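Arylsulfatase (Pseudoalteromonas sp. MB47, PDB 7AJ0) probably hydrolyses sulfate esters of fucoidan as an exo-acting, calcium-binding sulfatase that assembles into a hexamer. Local coordinates at residues Leu55-Asp60 / Gly303-Leu308; Pro81-Leu86 / Pro356-Trp361; Val249-Gln254 / Phe262-Ser267; Leu319-Ser324 / Thr378-Thr383. All coordinates share one frame; numbering follows the deposited sequence.

Interaction 1: residues Leu55-Asp60 / Gly303-Leu308; sequences LVLLVD and GELVAL. With CA (calcium ion), chain G.
This contact joins a strand of the central sheet to a covering helix in the alkaline phosphatase-like alpha/beta fold of sulfatases. L55 and L57 on strand 53-59 point at helix 290-311 and meet L305, and all three are buried. The closer pair is L57 CD2 and L305 CD1, 3.7 Å apart. Both leucines carry CG anti to the carbonyl carbon (chi1 -62° for L57). They lie alongside each other, pointing opposite ways, and touch by single methyls. L55 adds a looser touch, with its CD2 4.5 Å from L305 CB. The intervening V56 turns to the other face of the sheet, where it packs on Y263 and I265. Just past the strand end lies the calcium site, completed by D61, C102, D325 and N326. C102 is probably the cysteine that sulfatases of this type convert to formylglycine. D60 divides its carboxylate: OD2 forms a salt bridge with K157, and OD1 binds the calcium ion at 2.2 Å.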
loop_
_atom_site.group_PDB
_atom_site.type_symbol
_atom_site.label_atom_id
_atom_site.label_comp_id
_atom_site.label_asym_id
_atom_site.label_seq_id
_atom_site.Cartn_x
_atom_site.Cartn_y
_atom_site.Cartn_z
ATOM N N LEU A 55 -34.652 -11.056 -30.489
ATOM C CA LEU A 55 -34.276 -11.972 -29.425
ATOM C C LEU A 55 -33.073 -11.377 -28.714
ATOM O O LEU A 55 -32.009 -11.214 -29.322
ATOM C CB LEU A 55 -33.949 -13.362 -29.978
ATOM C CG LEU A 55 -33.424 -14.383 -28.968
ATOM C CD1 LEU A 55 -34.479 -14.727 -27.931
ATOM C CD2 LEU A 55 -32.943 -15.636 -29.691
ATOM N N VAL A 56 -33.252 -11.021 -27.448
ATOM C CA VAL A 56 -32.179 -10.477 -26.626
ATOM C C VAL A 56 -31.732 -11.580 -25.677
ATOM O O VAL A 56 -32.472 -11.967 -24.767
ATOM C CB VAL A 56 -32.627 -9.226 -25.859
ATOM C CG1 VAL A 56 -31.454 -8.635 -25.087
ATOM C CG2 VAL A 56 -33.221 -8.199 -26.809
ATOM N N LEU A 57 -30.528 -12.103 -25.897
ATOM C CA LEU A 57 -29.930 -13.097 -25.011
ATOM C C LEU A 57 -29.111 -12.351 -23.963
ATOM O O LEU A 57 -28.053 -11.791 -24.272
ATOM C CB LEU A 57 -29.061 -14.075 -25.793
ATOM C CG LEU A 57 -29.777 -14.919 -26.846
ATOM C CD1 LEU A 57 -28.769 -15.704 -27.673
ATOM C CD2 LEU A 57 -30.781 -15.849 -26.188
ATOM N N LEU A 58 -29.601 -12.338 -22.731
ATOM C CA LEU A 58 -29.017 -11.549 -21.652
ATOM C C LEU A 58 -28.405 -12.510 -20.641
ATOM O O LEU A 58 -29.122 -13.156 -19.873
ATOM C CB LEU A 58 -30.076 -10.659 -21.013
ATOM C CG LEU A 58 -29.601 -9.577 -20.048
ATOM C CD1 LEU A 58 -28.708 -8.562 -20.743
ATOM C CD2 LEU A 58 -30.814 -8.896 -19.431
ATOM N N VAL A 59 -27.084 -12.605 -20.648
ATOM C CA VAL A 59 -26.359 -13.420 -19.682
ATOM C C VAL A 59 -26.063 -12.572 -18.454
ATOM O O VAL A 59 -25.805 -11.368 -18.557
ATOM C CB VAL A 59 -25.067 -13.987 -20.297
ATOM C CG1 VAL A 59 -24.428 -14.991 -19.350
ATOM C CG2 VAL A 59 -25.363 -14.630 -21.640
ATOM N N ASP A 60 -26.096 -13.202 -17.284
ATOM C CA ASP A 60 -25.941 -12.500 -16.017
ATOM C C ASP A 60 -24.481 -12.518 -15.586
ATOM O O ASP A 60 -23.854 -13.581 -15.537
ATOM C CB ASP A 60 -26.827 -13.149 -14.950
ATOM C CG ASP A 60 -27.041 -12.260 -13.741
ATOM O OD1 ASP A 60 -26.506 -11.136 -13.718
ATOM O OD2 ASP A 60 -27.753 -12.689 -12.809
ATOM N N GLY A 303 -27.098 -21.898 -28.779
ATOM C CA GLY A 303 -27.170 -22.611 -30.038
ATOM C C GLY A 303 -28.511 -23.272 -30.277
ATOM O O GLY A 303 -28.973 -23.347 -31.421
ATOM N N GLU A 304 -29.155 -23.758 -29.213
ATOM C CA GLU A 304 -30.463 -24.385 -29.365
ATOM C C GLU A 304 -31.513 -23.371 -29.805
ATOM O O GLU A 304 -32.369 -23.680 -30.642
ATOM C CB GLU A 304 -30.877 -25.053 -28.052
ATOM C CG GLU A 304 -30.055 -26.288 -27.685
ATOM C CD GLU A 304 -30.163 -26.653 -26.210
ATOM O OE1 GLU A 304 -31.058 -26.112 -25.526
ATOM O OE2 GLU A 304 -29.349 -27.475 -25.731
ATOM N N LEU A 305 -31.461 -22.154 -29.260
ATOM C CA LEU A 305 -32.421 -21.128 -29.656
ATOM C C LEU A 305 -32.176 -20.668 -31.088
ATOM O O LEU A 305 -33.128 -20.412 -31.835
ATOM C CB LEU A 305 -32.351 -19.948 -28.688
ATOM C CG LEU A 305 -32.829 -20.233 -27.264
ATOM C CD1 LEU A 305 -32.634 -19.017 -26.366
ATOM C CD2 LEU A 305 -34.290 -20.664 -27.269
ATOM N N VAL A 306 -30.908 -20.555 -31.490
ATOM C CA VAL A 306 -30.598 -20.211 -32.874
ATOM C C VAL A 306 -31.070 -21.315 -33.811
ATOM O O VAL A 306 -31.598 -21.045 -34.897
ATOM C CB VAL A 306 -29.089 -19.944 -33.031
ATOM C CG1 VAL A 306 -28.698 -19.937 -34.502
ATOM C CG2 VAL A 306 -28.705 -18.630 -32.364
ATOM N N ALA A 307 -30.882 -22.574 -33.412
ATOM C CA ALA A 307 -31.302 -23.679 -34.266
ATOM C C ALA A 307 -32.820 -23.762 -34.359
ATOM O O ALA A 307 -33.355 -24.173 -35.394
ATOM C CB ALA A 307 -30.729 -24.995 -33.744
ATOM N N LEU A 308 -33.525 -23.384 -33.291
ATOM C CA LEU A 308 -34.982 -23.338 -33.344
ATOM C C LEU A 308 -35.455 -22.293 -34.348
ATOM O O LEU A 308 -36.354 -22.554 -35.154
ATOM C CB LEU A 308 -35.541 -23.049 -31.951
ATOM C CG LEU A 308 -37.037 -22.742 -31.868
ATOM C CD1 LEU A 308 -37.860 -23.915 -32.381
ATOM C CD2 LEU A 308 -37.423 -22.383 -30.437
HETATM CA CA CA G . -25.988 -9.090 -13.185
#

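Interaction 2: residues Pro81-Leu86 / Pro356-Trp361; sequences PNIDKL and PGIAYW
The Y360 ring has L86 over one face, its methyl CD2 lying 4.0 Å from the ring centroid. Here helix 81-88 covers strand 354-360 of the central sheet in the alkaline phosphatase-like sulfatase fold, and the axes of the short segments pass 9.2 Å apart at 63°. The ring contact is CH-pi, 28° off the ring normal. The methyl is shifted toward the root of the ring, with Y360 CG nearest at 3.6 Å. The leucine lies across the tyrosine, nearly perpendicular. I358 fills the next position under the helix. Its CG1 is anti to the carbonyl carbon (chi1 -59°), so CD1 extends to I83 while CG2 is left for L86. CG2 lies 3.8 Å from L86 C. With a serine in place of I358, both branch contacts would go and a gap would probably open beneath I83 and L86. Helix 290-311 flanks the site: M295 touches I83, and D299 OD1 accepts a hydrogen bond from I83 N. I358 CD1 stops 3.7 Å from I83 CG2.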
loop_
_atom_site.group_PDB
_atom_site.type_symbol
_atom_site.label_atom_id
_atom_site.label_comp_id
_atom_site.label_asym_id
_atom_site.label_seq_id
_atom_site.Cartn_x
_atom_site.Cartn_y
_atom_site.Cartn_z
ATOM N N PRO A 81 -18.417 -22.150 -28.562
ATOM C CA PRO A 81 -18.455 -22.171 -30.036
ATOM C C PRO A 81 -19.680 -21.502 -30.638
ATOM O O PRO A 81 -19.553 -20.822 -31.664
ATOM C CB PRO A 81 -18.405 -23.672 -30.368
ATOM C CG PRO A 81 -18.891 -24.355 -29.133
ATOM C CD PRO A 81 -18.412 -23.507 -27.986
ATOM N N ASN A 82 -20.866 -21.680 -30.049
ATOM C CA ASN A 82 -22.063 -21.088 -30.639
ATOM C C ASN A 82 -22.042 -19.570 -30.532
ATOM O O ASN A 82 -22.403 -18.867 -31.483
ATOM C CB ASN A 82 -23.321 -21.641 -29.972
ATOM C CG ASN A 82 -23.533 -23.103 -30.262
ATOM O OD1 ASN A 82 -23.749 -23.494 -31.408
ATOM N ND2 ASN A 82 -23.480 -23.925 -29.225
ATOM N N ILE A 83 -21.634 -19.043 -29.376
ATOM C CA ILE A 83 -21.532 -17.596 -29.223
ATOM C C ILE A 83 -20.474 -17.041 -30.166
ATOM O O ILE A 83 -20.634 -15.953 -30.734
ATOM C CB ILE A 83 -21.237 -17.236 -27.756
ATOM C CG1 ILE A 83 -22.446 -17.579 -26.881
ATOM C CG2 ILE A 83 -20.875 -15.765 -27.636
ATOM C CD1 ILE A 83 -22.117 -17.732 -25.409
ATOM N N ASP A 84 -19.376 -17.777 -30.350
ATOM C CA ASP A 84 -18.361 -17.351 -31.307
ATOM C C ASP A 84 -18.943 -17.268 -32.712
ATOM O O ASP A 84 -18.620 -16.351 -33.476
ATOM C CB ASP A 84 -17.171 -18.313 -31.279
ATOM C CG ASP A 84 -16.391 -18.244 -29.975
ATOM O OD1 ASP A 84 -16.762 -17.433 -29.099
ATOM O OD2 ASP A 84 -15.408 -19.002 -29.825
ATOM N N LYS A 85 -19.816 -18.214 -33.066
ATOM C CA LYS A 85 -20.363 -18.251 -34.417
ATOM C C LYS A 85 -21.340 -17.103 -34.650
ATOM O O LYS A 85 -21.394 -16.544 -35.750
ATOM C CB LYS A 85 -21.028 -19.604 -34.662
ATOM C CG LYS A 85 -21.340 -19.896 -36.118
ATOM C CD LYS A 85 -21.707 -21.360 -36.322
ATOM C CE LYS A 85 -22.185 -21.629 -37.745
ATOM N NZ LYS A 85 -21.134 -21.359 -38.770
ATOM N N LEU A 86 -22.112 -16.729 -33.624
ATOM C CA LEU A 86 -22.943 -15.534 -33.734
ATOM C C LEU A 86 -22.093 -14.308 -34.053
ATOM O O LEU A 86 -22.454 -13.495 -34.913
ATOM C CB LEU A 86 -23.724 -15.299 -32.441
ATOM C CG LEU A 86 -25.015 -16.078 -32.197
ATOM C CD1 LEU A 86 -25.638 -15.656 -30.866
ATOM C CD2 LEU A 86 -26.009 -15.888 -33.331
ATOM N N PRO A 356 -19.768 -7.691 -23.053
ATOM C CA PRO A 356 -19.879 -8.270 -24.396
ATOM C C PRO A 356 -21.162 -7.827 -25.076
ATOM O O PRO A 356 -22.197 -7.628 -24.435
ATOM C CB PRO A 356 -19.885 -9.785 -24.145
ATOM C CG PRO A 356 -19.467 -9.966 -22.718
ATOM C CD PRO A 356 -19.864 -8.715 -21.997
ATOM N N GLY A 357 -21.085 -7.686 -26.397
ATOM C CA GLY A 357 -22.239 -7.302 -27.184
ATOM C C GLY A 357 -22.153 -7.775 -28.618
ATOM O O GLY A 357 -21.263 -7.354 -29.363
ATOM N N ILE A 358 -23.071 -8.649 -29.020
ATOM C CA ILE A 358 -23.054 -9.248 -30.348
ATOM C C ILE A 358 -24.411 -9.026 -30.994
ATOM O O ILE A 358 -25.449 -9.276 -30.370
ATOM C CB ILE A 358 -22.729 -10.755 -30.296
ATOM C CG1 ILE A 358 -21.366 -10.985 -29.647
ATOM C CG2 ILE A 358 -22.765 -11.354 -31.699
ATOM C CD1 ILE A 358 -21.168 -12.401 -29.149
ATOM N N ALA A 359 -24.402 -8.561 -32.239
ATOM C CA ALA A 359 -25.611 -8.386 -33.032
ATOM C C ALA A 359 -25.526 -9.318 -34.232
ATOM O O ALA A 359 -24.569 -9.245 -35.011
ATOM C CB ALA A 359 -25.773 -6.933 -33.480
ATOM N N TYR A 360 -26.516 -10.198 -34.372
ATOM C CA TYR A 360 -26.590 -11.143 -35.479
ATOM C C TYR A 360 -27.948 -11.011 -36.149
ATOM O O TYR A 360 -28.982 -11.036 -35.472
ATOM C CB TYR A 360 -26.371 -12.581 -34.994
ATOM C CG TYR A 360 -26.563 -13.628 -36.068
ATOM C CD1 TYR A 360 -25.519 -13.987 -36.908
ATOM C CD2 TYR A 360 -27.789 -14.259 -36.239
ATOM C CE1 TYR A 360 -25.689 -14.942 -37.890
ATOM C CE2 TYR A 360 -27.970 -15.215 -37.218
ATOM C CZ TYR A 360 -26.917 -15.552 -38.041
ATOM O OH TYR A 360 -27.088 -16.504 -39.019
ATOM N N TRP A 361 -27.948 -10.867 -37.474
ATOM C CA TRP A 361 -29.195 -10.768 -38.235
ATOM C C TRP A 361 -28.920 -11.319 -39.632
ATOM O O TRP A 361 -28.333 -10.630 -40.471
ATOM C CB TRP A 361 -29.703 -9.333 -38.280
ATOM C CG TRP A 361 -31.163 -9.208 -38.648
ATOM C CD1 TRP A 361 -31.943 -10.153 -39.250
ATOM C CD2 TRP A 361 -32.008 -8.070 -38.432
ATOM N NE1 TRP A 361 -33.218 -9.675 -39.426
ATOM C CE2 TRP A 361 -33.287 -8.400 -38.929
ATOM C CE3 TRP A 361 -31.810 -6.807 -37.867
ATOM C CZ2 TRP A 361 -34.359 -7.511 -38.879
ATOM C CZ3 TRP A 361 -32.878 -5.926 -37.816
ATOM C CH2 TRP A 361 -34.136 -6.282 -38.321
#

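Interaction 3: residues Val249-Gln254 / Phe262-Ser267; sequences VKFINQ and FYLIHS
F251 and I252 of helix 240-258 pack on F262 and L264 of strand 262-267. The helix leads by a short turn into this parallel strand of the central sheet of the alkaline phosphatase-like sulfatase fold and packs back on it, nearly antiparallel at 169°. The tight part is around I252. Its CG1 sits over the centre of the F262 ring, 4.2 Å from the centroid and 12° off the normal. With chi1 at 73°, F262 CG is close to both its backbone N and carbonyl carbon, which brings the ring beside I252. I252 CD1 meets L264 CD2 at 3.9 Å, one side chain lying across the other. F251 comes in obliquely, with CE2 4.0 Å from F262 CB and 4.3 Å from L264 CB. Its ring also reaches A153 and I155 of the neighbouring strand. On the outer side of the helix, K250 and Q254 are exposed and make no contact with the strand. H266 does not touch residues 249-254; just before them, S248 OG is hydrogen-bonded to its ND1. Y263 faces the other way, its OH hydrogen-bonded to Q141 NE2 and S384 OG. Between the two segments the side-chain contacts are apolar. The fit is likely to depend on shape, chiefly an aliphatic branch against an aromatic face.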
loop_
_atom_site.group_PDB
_atom_site.type_symbol
_atom_site.label_atom_id
_atom_site.label_comp_id
_atom_site.label_asym_id
_atom_site.label_seq_id
_atom_site.Cartn_x
_atom_site.Cartn_y
_atom_site.Cartn_z
ATOM N N VAL A 249 -38.553 -21.814 -25.898
ATOM C CA VAL A 249 -38.880 -22.600 -27.084
ATOM C C VAL A 249 -40.390 -22.623 -27.296
ATOM O O VAL A 249 -40.882 -22.386 -28.404
ATOM C CB VAL A 249 -38.302 -24.020 -26.963
ATOM C CG1 VAL A 249 -38.896 -24.929 -28.029
ATOM C CG2 VAL A 249 -36.784 -23.987 -27.074
ATOM N N LYS A 250 -41.147 -22.905 -26.233
ATOM C CA LYS A 250 -42.602 -22.892 -26.350
ATOM C C LYS A 250 -43.104 -21.528 -26.810
ATOM O O LYS A 250 -44.009 -21.442 -27.648
ATOM C CB LYS A 250 -43.243 -23.275 -25.017
ATOM C CG LYS A 250 -43.068 -24.739 -24.633
ATOM C CD LYS A 250 -43.772 -25.058 -23.318
ATOM C CE LYS A 250 -43.587 -26.518 -22.923
ATOM N NZ LYS A 250 -44.208 -26.837 -21.604
ATOM N N PHE A 251 -42.518 -20.450 -26.284
ATOM C CA PHE A 251 -42.987 -19.111 -26.627
ATOM C C PHE A 251 -42.732 -18.792 -28.095
ATOM O O PHE A 251 -43.625 -18.310 -28.802
ATOM C CB PHE A 251 -42.313 -18.072 -25.729
ATOM C CG PHE A 251 -42.748 -16.664 -26.009
ATOM C CD1 PHE A 251 -43.947 -16.187 -25.506
ATOM C CD2 PHE A 251 -41.966 -15.823 -26.782
ATOM C CE1 PHE A 251 -44.359 -14.897 -25.770
ATOM C CE2 PHE A 251 -42.370 -14.528 -27.045
ATOM C CZ PHE A 251 -43.569 -14.064 -26.537
ATOM N N ILE A 252 -41.512 -19.047 -28.574
ATOM C CA ILE A 252 -41.191 -18.756 -29.969
ATOM C C ILE A 252 -42.060 -19.590 -30.899
ATOM O O ILE A 252 -42.602 -19.081 -31.888
ATOM C CB ILE A 252 -39.689 -18.984 -30.225
ATOM C CG1 ILE A 252 -38.880 -17.841 -29.605
ATOM C CG2 ILE A 252 -39.406 -19.101 -31.717
ATOM C CD1 ILE A 252 -37.405 -18.127 -29.470
ATOM N N ASN A 253 -42.211 -20.884 -30.600
ATOM C CA ASN A 253 -43.074 -21.729 -31.418
ATOM C C ASN A 253 -44.489 -21.170 -31.485
ATOM O O ASN A 253 -45.103 -21.135 -32.557
ATOM C CB ASN A 253 -43.100 -23.155 -30.865
ATOM C CG ASN A 253 -41.846 -23.933 -31.202
ATOM O OD1 ASN A 253 -41.137 -23.603 -32.149
ATOM N ND2 ASN A 253 -41.570 -24.976 -30.430
ATOM N N GLN A 254 -45.021 -20.720 -30.346
ATOM C CA GLN A 254 -46.399 -20.247 -30.309
ATOM C C GLN A 254 -46.566 -18.951 -31.093
ATOM O O GLN A 254 -47.583 -18.757 -31.769
ATOM C CB GLN A 254 -46.840 -20.064 -28.858
ATOM C CG GLN A 254 -48.294 -19.677 -28.688
ATOM C CD GLN A 254 -48.716 -19.642 -27.230
ATOM O OE1 GLN A 254 -47.922 -19.935 -26.335
ATOM N NE2 GLN A 254 -49.971 -19.284 -26.985
ATOM N N PHE A 262 -42.495 -11.628 -32.522
ATOM C CA PHE A 262 -42.212 -11.837 -31.112
ATOM C C PHE A 262 -41.058 -10.944 -30.675
ATOM O O PHE A 262 -40.138 -10.659 -31.447
ATOM C CB PHE A 262 -41.894 -13.313 -30.808
ATOM C CG PHE A 262 -40.549 -13.778 -31.302
ATOM C CD1 PHE A 262 -39.392 -13.493 -30.590
ATOM C CD2 PHE A 262 -40.446 -14.531 -32.459
ATOM C CE1 PHE A 262 -38.160 -13.922 -31.038
ATOM C CE2 PHE A 262 -39.215 -14.969 -32.911
ATOM C CZ PHE A 262 -38.070 -14.664 -32.198
ATOM N N TYR A 263 -41.136 -10.482 -29.432
ATOM C CA TYR A 263 -40.040 -9.793 -28.764
ATOM C C TYR A 263 -39.763 -10.559 -27.477
ATOM O O TYR A 263 -40.584 -10.541 -26.553
ATOM C CB TYR A 263 -40.375 -8.334 -28.475
ATOM C CG TYR A 263 -39.197 -7.565 -27.921
ATOM C CD1 TYR A 263 -38.836 -7.679 -26.586
ATOM C CD2 TYR A 263 -38.438 -6.737 -28.735
ATOM C CE1 TYR A 263 -37.756 -6.989 -26.077
ATOM C CE2 TYR A 263 -37.355 -6.039 -28.235
ATOM C CZ TYR A 263 -37.020 -6.170 -26.903
ATOM O OH TYR A 263 -35.944 -5.481 -26.392
ATOM N N LEU A 264 -38.617 -11.232 -27.420
ATOM C CA LEU A 264 -38.270 -12.097 -26.301
ATOM C C LEU A 264 -36.955 -11.639 -25.694
ATOM O O LEU A 264 -35.946 -11.529 -26.398
ATOM C CB LEU A 264 -38.163 -13.557 -26.750
ATOM C CG LEU A 264 -37.594 -14.516 -25.703
ATOM C CD1 LEU A 264 -38.453 -14.513 -24.450
ATOM C CD2 LEU A 264 -37.474 -15.923 -26.263
ATOM N N ILE A 265 -36.970 -11.383 -24.388
ATOM C CA ILE A 265 -35.756 -11.219 -23.596
ATOM C C ILE A 265 -35.553 -12.541 -22.856
ATOM O O ILE A 265 -36.253 -12.839 -21.888
ATOM C CB ILE A 265 -35.851 -10.046 -22.628
ATOM C CG1 ILE A 265 -35.910 -8.725 -23.392
ATOM C CG2 ILE A 265 -34.661 -10.061 -21.667
ATOM C CD1 ILE A 265 -36.212 -7.524 -22.520
ATOM N N HIS A 266 -34.588 -13.339 -23.312
ATOM C CA HIS A 266 -34.203 -14.563 -22.618
ATOM C C HIS A 266 -33.090 -14.211 -21.637
ATOM O O HIS A 266 -31.946 -13.977 -22.041
ATOM C CB HIS A 266 -33.748 -15.639 -23.593
ATOM C CG HIS A 266 -33.489 -16.960 -22.941
ATOM N ND1 HIS A 266 -34.472 -17.911 -22.770
ATOM C CD2 HIS A 266 -32.364 -17.480 -22.395
ATOM C CE1 HIS A 266 -33.961 -18.965 -22.160
ATOM N NE2 HIS A 266 -32.683 -18.729 -21.922
ATOM N N SER A 267 -33.424 -14.176 -20.353
ATOM C CA SER A 267 -32.543 -13.673 -19.302
ATOM C C SER A 267 -32.018 -14.860 -18.501
ATOM O O SER A 267 -32.636 -15.296 -17.531
ATOM C CB SER A 267 -33.307 -12.673 -18.423
ATOM O OG SER A 267 -32.533 -12.243 -17.317
#

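Interaction 4: residues Leu319-Ser324 / Thr378-Thr383; sequences LIIFTS and TDIYMT
L319, I321 and T323 of strand 318-324 all point at helix 377-387, one of the helices flanking the central sheet of this alpha/beta fold. L319 comes first and stays short of a close touch, its CD2 4.8 Å from T383 CG2. I320 turns to the opposite face and packs on V306 and L309. I321 carries most of the contact. Its CG1 is anti to the carbonyl carbon (chi1 -70°), which sends CD1 toward I380. That CD1 lies 3.8 Å from I380 CG2, and I321 CG2 lies 3.9 Å from I380 CD1. The isoleucines run alongside in opposite senses, so the CD1 of each lies against the CG2 of the other. F322 again faces the other way, against I358. T323 adds CG2, 4.2 Å from I380 CD1, while its OG1 is hydrogen-bonded to P356 O. S324 OG is hydrogen-bonded to L62 O and N326 O, which must share its proton. Within the helix, D379 O is gripped twice by T383: N approaches one face of the carbonyl plane at 2.8 Å, and OG1 the opposite face at 2.6 Å, tilted 33° from that plane.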
loop_
_atom_site.group_PDB
_atom_site.type_symbol
_atom_site.label_atom_id
_atom_site.label_comp_id
_atom_site.label_asym_id
_atom_site.label_seq_id
_atom_site.Cartn_x
_atom_site.Cartn_y
_atom_site.Cartn_z
ATOM N N LEU A 319 -33.704 -10.253 -35.310
ATOM C CA LEU A 319 -32.490 -9.646 -34.781
ATOM C C LEU A 319 -32.126 -10.347 -33.478
ATOM O O LEU A 319 -32.937 -10.393 -32.547
ATOM C CB LEU A 319 -32.703 -8.153 -34.560
ATOM C CG LEU A 319 -31.631 -7.392 -33.783
ATOM C CD1 LEU A 319 -30.280 -7.488 -34.477
ATOM C CD2 LEU A 319 -32.058 -5.939 -33.604
ATOM N N ILE A 320 -30.921 -10.911 -33.418
ATOM C CA ILE A 320 -30.422 -11.579 -32.221
ATOM C C ILE A 320 -29.350 -10.695 -31.601
ATOM O O ILE A 320 -28.350 -10.366 -32.252
ATOM C CB ILE A 320 -29.867 -12.977 -32.527
ATOM C CG1 ILE A 320 -30.946 -13.850 -33.167
ATOM C CG2 ILE A 320 -29.347 -13.632 -31.250
ATOM C CD1 ILE A 320 -30.495 -15.271 -33.468
ATOM N N ILE A 321 -29.557 -10.313 -30.345
ATOM C CA ILE A 321 -28.592 -9.536 -29.577
ATOM C C ILE A 321 -28.151 -10.386 -28.394
ATOM O O ILE A 321 -28.986 -10.838 -27.600
ATOM C CB ILE A 321 -29.178 -8.195 -29.107
ATOM C CG1 ILE A 321 -29.370 -7.263 -30.305
ATOM C CG2 ILE A 321 -28.270 -7.557 -28.064
ATOM C CD1 ILE A 321 -30.101 -5.973 -29.987
ATOM N N PHE A 322 -26.846 -10.615 -28.289
ATOM C CA PHE A 322 -26.245 -11.354 -27.184
ATOM C C PHE A 322 -25.425 -10.369 -26.363
ATOM O O PHE A 322 -24.526 -9.711 -26.898
ATOM C CB PHE A 322 -25.373 -12.498 -27.706
ATOM C CG PHE A 322 -24.728 -13.311 -26.622
ATOM C CD1 PHE A 322 -23.534 -12.904 -26.053
ATOM C CD2 PHE A 322 -25.312 -14.486 -26.176
ATOM C CE1 PHE A 322 -22.939 -13.650 -25.056
ATOM C CE2 PHE A 322 -24.719 -15.235 -25.179
ATOM C CZ PHE A 322 -23.532 -14.816 -24.618
ATOM N N THR A 323 -25.733 -10.261 -25.076
ATOM C CA THR A 323 -25.083 -9.258 -24.244
ATOM C C THR A 323 -25.149 -9.693 -22.786
ATOM O O THR A 323 -25.703 -10.743 -22.450
ATOM C CB THR A 323 -25.727 -7.880 -24.447
ATOM O OG1 THR A 323 -24.976 -6.882 -23.745
ATOM C CG2 THR A 323 -27.158 -7.868 -23.934
ATOM N N SER A 324 -24.565 -8.872 -21.921
ATOM C CA SER A 324 -24.552 -9.081 -20.484
ATOM C C SER A 324 -25.184 -7.877 -19.798
ATOM O O SER A 324 -25.399 -6.827 -20.409
ATOM C CB SER A 324 -23.121 -9.298 -19.977
ATOM O OG SER A 324 -23.087 -9.363 -18.564
ATOM N N THR A 378 -29.452 0.911 -22.984
ATOM C CA THR A 378 -30.630 1.685 -23.347
ATOM C C THR A 378 -30.785 1.808 -24.859
ATOM O O THR A 378 -31.892 2.072 -25.337
ATOM C CB THR A 378 -30.573 3.082 -22.727
ATOM O OG1 THR A 378 -29.388 3.757 -23.169
ATOM C CG2 THR A 378 -30.574 2.998 -21.209
ATOM N N ASP A 379 -29.700 1.621 -25.617
ATOM C CA ASP A 379 -29.795 1.684 -27.070
ATOM C C ASP A 379 -30.508 0.461 -27.637
ATOM O O ASP A 379 -31.139 0.550 -28.696
ATOM C CB ASP A 379 -28.402 1.820 -27.684
ATOM C CG ASP A 379 -27.718 3.121 -27.299
ATOM O OD1 ASP A 379 -28.414 4.043 -26.825
ATOM O OD2 ASP A 379 -26.484 3.223 -27.479
ATOM N N ILE A 380 -30.412 -0.685 -26.961
ATOM C CA ILE A 380 -31.183 -1.851 -27.381
ATOM C C ILE A 380 -32.673 -1.564 -27.245
ATOM O O ILE A 380 -33.473 -1.888 -28.131
ATOM C CB ILE A 380 -30.772 -3.091 -26.566
ATOM C CG1 ILE A 380 -29.291 -3.404 -26.786
ATOM C CG2 ILE A 380 -31.637 -4.286 -26.951
ATOM C CD1 ILE A 380 -28.714 -4.402 -25.796
ATOM N N TYR A 381 -33.064 -0.951 -26.126
ATOM C CA TYR A 381 -34.453 -0.556 -25.925
ATOM C C TYR A 381 -34.925 0.368 -27.037
ATOM O O TYR A 381 -35.951 0.114 -27.678
ATOM C CB TYR A 381 -34.582 0.112 -24.553
ATOM C CG TYR A 381 -35.887 0.819 -24.279
ATOM C CD1 TYR A 381 -36.112 2.108 -24.744
ATOM C CD2 TYR A 381 -36.879 0.214 -23.523
ATOM C CE1 TYR A 381 -37.293 2.763 -24.483
ATOM C CE2 TYR A 381 -38.065 0.861 -23.257
ATOM C CZ TYR A 381 -38.267 2.135 -23.738
ATOM O OH TYR A 381 -39.450 2.785 -23.478
ATOM N N MET A 382 -34.179 1.445 -27.289
ATOM C CA MET A 382 -34.612 2.429 -28.276
ATOM C C MET A 382 -34.543 1.870 -29.690
ATOM O O MET A 382 -35.369 2.225 -30.538
ATOM C CB MET A 382 -33.759 3.691 -28.159
ATOM C CG MET A 382 -34.443 4.948 -28.672
ATOM S SD MET A 382 -35.959 5.336 -27.771
ATOM C CE MET A 382 -35.316 5.798 -26.165
ATOM N N THR A 383 -33.563 1.008 -29.967
ATOM C CA THR A 383 -33.510 0.332 -31.259
ATOM C C THR A 383 -34.713 -0.588 -31.438
ATOM O O THR A 383 -35.316 -0.632 -32.516
ATOM C CB THR A 383 -32.200 -0.454 -31.375
ATOM O OG1 THR A 383 -31.087 0.445 -31.246
ATOM C CG2 THR A 383 -32.113 -1.182 -32.707
#

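How the interactions relate
From the N terminus, strand 53-59 opens interaction 1 and helix 81-88 opens interaction 2. Interaction 3 then closes a short local loop, nested inside both. Helix 290-311 closes interaction 1, so interactions 1 and 2 cross. Strand 318-324 opens interaction 4 before strand 354-360 closes interaction 2, and these two cross as well. Helix 377-387 closes interaction 4, which follows interactions 1 and 3 in series. The strands involved are neighbours in one sheet, in the order 262-267, 53-59, 318-324, 354-360. Interactions 1, 2 and 3 fasten helices to one face, where L86 touches V306 and L308 reaches N253. Interaction 4 covers the other face.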